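Local coordinates for hypothetical protein (PDB 4JGL) that is of unknown function but folds as a streptavidin-like antiparallel beta barrel with two added helices and bound calcium, at residues Tyr45-Pro50 with Lys147-Phe152. Numbering follows the deposited sequence.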
loop_
_atom_site.group_PDB
_atom_site.type_symbol
_atom_site.label_atom_id
_atom_site.label_comp_id
_atom_site.label_asym_id
_atom_site.label_seq_id
_atom_site.Cartn_x
_atom_site.Cartn_y
_atom_site.Cartn_z
ATOM N N TYR A 45 3.451 3.752 -1.481
ATOM C CA TYR A 45 3.232 3.798 -0.055
ATOM C C TYR A 45 2.358 2.632 0.341
ATOM O O TYR A 45 1.366 2.339 -0.345
ATOM C CB TYR A 45 2.529 5.111 0.328
ATOM C CG TYR A 45 3.239 6.325 -0.196
ATOM C CD1 TYR A 45 3.028 6.791 -1.490
ATOM C CD2 TYR A 45 4.185 6.947 0.572
ATOM C CE1 TYR A 45 3.701 7.897 -1.974
ATOM C CE2 TYR A 45 4.876 8.066 0.114
ATOM C CZ TYR A 45 4.647 8.517 -1.159
ATOM O OH TYR A 45 5.316 9.624 -1.639
ATOM N N GLY A 46 2.674 2.004 1.457
ATOM C CA GLY A 46 1.866 0.943 1.972
ATOM C C GLY A 46 1.310 1.195 3.354
ATOM O O GLY A 46 1.906 1.913 4.147
ATOM N N TYR A 47 0.218 0.507 3.664
ATOM C CA TYR A 47 -0.435 0.652 4.960
ATOM C C TYR A 47 -1.035 -0.674 5.360
ATOM O O TYR A 47 -1.939 -1.163 4.687
ATOM C CB TYR A 47 -1.512 1.735 4.876
ATOM C CG TYR A 47 -2.059 2.258 6.171
ATOM C CD1 TYR A 47 -1.302 3.015 7.037
ATOM C CD2 TYR A 47 -3.373 2.064 6.507
ATOM C CE1 TYR A 47 -1.843 3.547 8.197
ATOM C CE2 TYR A 47 -3.906 2.569 7.667
ATOM C CZ TYR A 47 -3.154 3.318 8.499
ATOM O OH TYR A 47 -3.732 3.818 9.652
ATOM N N LEU A 48 -0.503 -1.258 6.418
ATOM C CA LEU A 48 -0.978 -2.549 6.916
ATOM C C LEU A 48 -1.943 -2.308 8.071
ATOM O O LEU A 48 -1.612 -1.571 8.996
ATOM C CB LEU A 48 0.188 -3.429 7.368
ATOM C CG LEU A 48 -0.128 -4.882 7.683
ATOM C CD1 LEU A 48 -0.330 -5.648 6.406
ATOM C CD2 LEU A 48 0.997 -5.493 8.507
HETATM N N MSE A 49 -3.124 -2.911 7.992
HETATM C CA MSE A 49 -4.191 -2.699 8.974
HETATM C C MSE A 49 -4.618 -4.014 9.587
HETATM O O MSE A 49 -5.585 -4.641 9.125
HETATM C CB MSE A 49 -5.380 -2.077 8.301
HETATM C CG MSE A 49 -5.156 -0.756 7.665
HETATM SE SE MSE A 49 -6.667 0.007 6.790
HETATM C CE MSE A 49 -7.653 0.359 8.231
ATOM N N PRO A 50 -3.901 -4.464 10.624
ATOM C CA PRO A 50 -4.242 -5.751 11.215
ATOM C C PRO A 50 -5.664 -5.815 11.779
ATOM O O PRO A 50 -6.245 -6.899 11.766
ATOM C CB PRO A 50 -3.210 -5.906 12.322
ATOM C CG PRO A 50 -2.052 -5.038 11.902
ATOM C CD PRO A 50 -2.665 -3.906 11.194
ATOM N N LYS A 147 0.707 10.014 5.962
ATOM C CA LYS A 147 0.072 10.321 4.682
ATOM C C LYS A 147 -1.263 9.602 4.558
ATOM O O LYS A 147 -2.276 10.197 4.203
ATOM C CB LYS A 147 1.011 9.970 3.535
ATOM C CG LYS A 147 0.540 10.398 2.170
ATOM C CD LYS A 147 1.566 9.966 1.118
ATOM C CE LYS A 147 1.307 10.549 -0.251
ATOM N NZ LYS A 147 1.507 12.017 -0.333
ATOM N N PHE A 148 -1.289 8.313 4.848
ATOM C CA PHE A 148 -2.537 7.580 4.807
ATOM C C PHE A 148 -3.548 8.110 5.836
ATOM O O PHE A 148 -4.739 8.248 5.538
ATOM C CB PHE A 148 -2.333 6.079 5.075
ATOM C CG PHE A 148 -1.936 5.283 3.856
ATOM C CD1 PHE A 148 -2.894 4.829 2.983
ATOM C CD2 PHE A 148 -0.623 4.958 3.611
ATOM C CE1 PHE A 148 -2.540 4.068 1.882
ATOM C CE2 PHE A 148 -0.265 4.209 2.486
ATOM C CZ PHE A 148 -1.226 3.748 1.650
ATOM N N GLU A 149 -3.074 8.362 7.049
ATOM C CA GLU A 149 -3.996 8.733 8.116
ATOM C C GLU A 149 -4.586 10.122 7.876
ATOM O O GLU A 149 -5.760 10.367 8.174
ATOM C CB GLU A 149 -3.333 8.543 9.473
ATOM C CG GLU A 149 -3.129 7.041 9.700
ATOM C CD GLU A 149 -2.363 6.623 10.921
ATOM O OE1 GLU A 149 -1.735 7.477 11.590
ATOM O OE2 GLU A 149 -2.350 5.386 11.195
ATOM N N ASP A 150 -3.805 11.020 7.306
ATOM C CA ASP A 150 -4.328 12.330 6.912
ATOM C C ASP A 150 -5.390 12.196 5.825
ATOM O O ASP A 150 -6.427 12.865 5.865
ATOM C CB ASP A 150 -3.197 13.227 6.420
ATOM C CG ASP A 150 -3.670 14.549 5.940
ATOM O OD1 ASP A 150 -3.974 15.385 6.808
ATOM O OD2 ASP A 150 -3.733 14.755 4.705
ATOM N N LEU A 151 -5.134 11.344 4.836
ATOM C CA LEU A 151 -6.076 11.114 3.771
ATOM C C LEU A 151 -7.394 10.526 4.320
ATOM O O LEU A 151 -8.481 10.988 3.965
ATOM C CB LEU A 151 -5.391 10.251 2.712
ATOM C CG LEU A 151 -6.158 9.923 1.458
ATOM C CD1 LEU A 151 -6.382 11.170 0.626
ATOM C CD2 LEU A 151 -5.410 8.816 0.675
ATOM N N PHE A 152 -7.318 9.538 5.211
ATOM C CA PHE A 152 -8.542 8.934 5.771
ATOM C C PHE A 152 -9.426 9.951 6.435
ATOM O O PHE A 152 -10.649 9.842 6.366
ATOM C CB PHE A 152 -8.286 7.938 6.886
ATOM C CG PHE A 152 -7.547 6.728 6.485
ATOM C CD1 PHE A 152 -7.742 6.135 5.257
ATOM C CD2 PHE A 152 -6.677 6.151 7.385
ATOM C CE1 PHE A 152 -7.045 5.000 4.916
ATOM C CE2 PHE A 152 -5.989 5.027 7.060
ATOM C CZ PHE A 152 -6.172 4.439 5.828
HETATM O O HOH W 1 3.111 11.553 -2.868
#
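The ring of Phe148 fills the hollow above Gly46, between the side chains of Tyr45 and Tyr47 on strand 45-49. Its CE2 lies 3.5 Å from Gly46 C, and Tyr45 CB touches the same corner. Tyr47 CB sits over the centre of the ring, 3.5 Å from its centroid. Tyr47 and Phe148 run past each other in opposite directions, so each ring lies over the other's root: Phe148 CB rests on the Tyr47 face, offset toward the rim, while the rings, tilted by 21°, barely overlap. A chi1 of -166° sets Tyr47 CG anti to the backbone N, beside the carbonyl carbon, and the ring then lies against Phe148. One turn on, the edge of Phe152, in the conformer described, is turned toward the Tyr47 face in an offset edge-to-face pair, Phe152 CE2 coming obliquely to 3.3 Å from Tyr47 CE2. At the tip, Tyr47 OH donates to the anti lone pair of Glu149 OE2 at 2.6 Å, the carboxylate plane turned 88° from the ring; Glu149 OE1 meets Arg145. A leucine in place of Tyr47 would probably leave Glu149 OE2 without this donor and Phe152 without the outer ring atoms it packs on. At the other end the Lys147 chain crosses the Tyr45 ring at about a right angle, CD over its centre at 3.9 Å. Lys147 NZ continues to Tyr65 OH and to a water shared with Tyr45 OH. The Tyr47-Phe148-Phe152 aromatic cluster joins helix 142-153, one of two helices added to the streptavidin-like fold, to its antiparallel beta sheet.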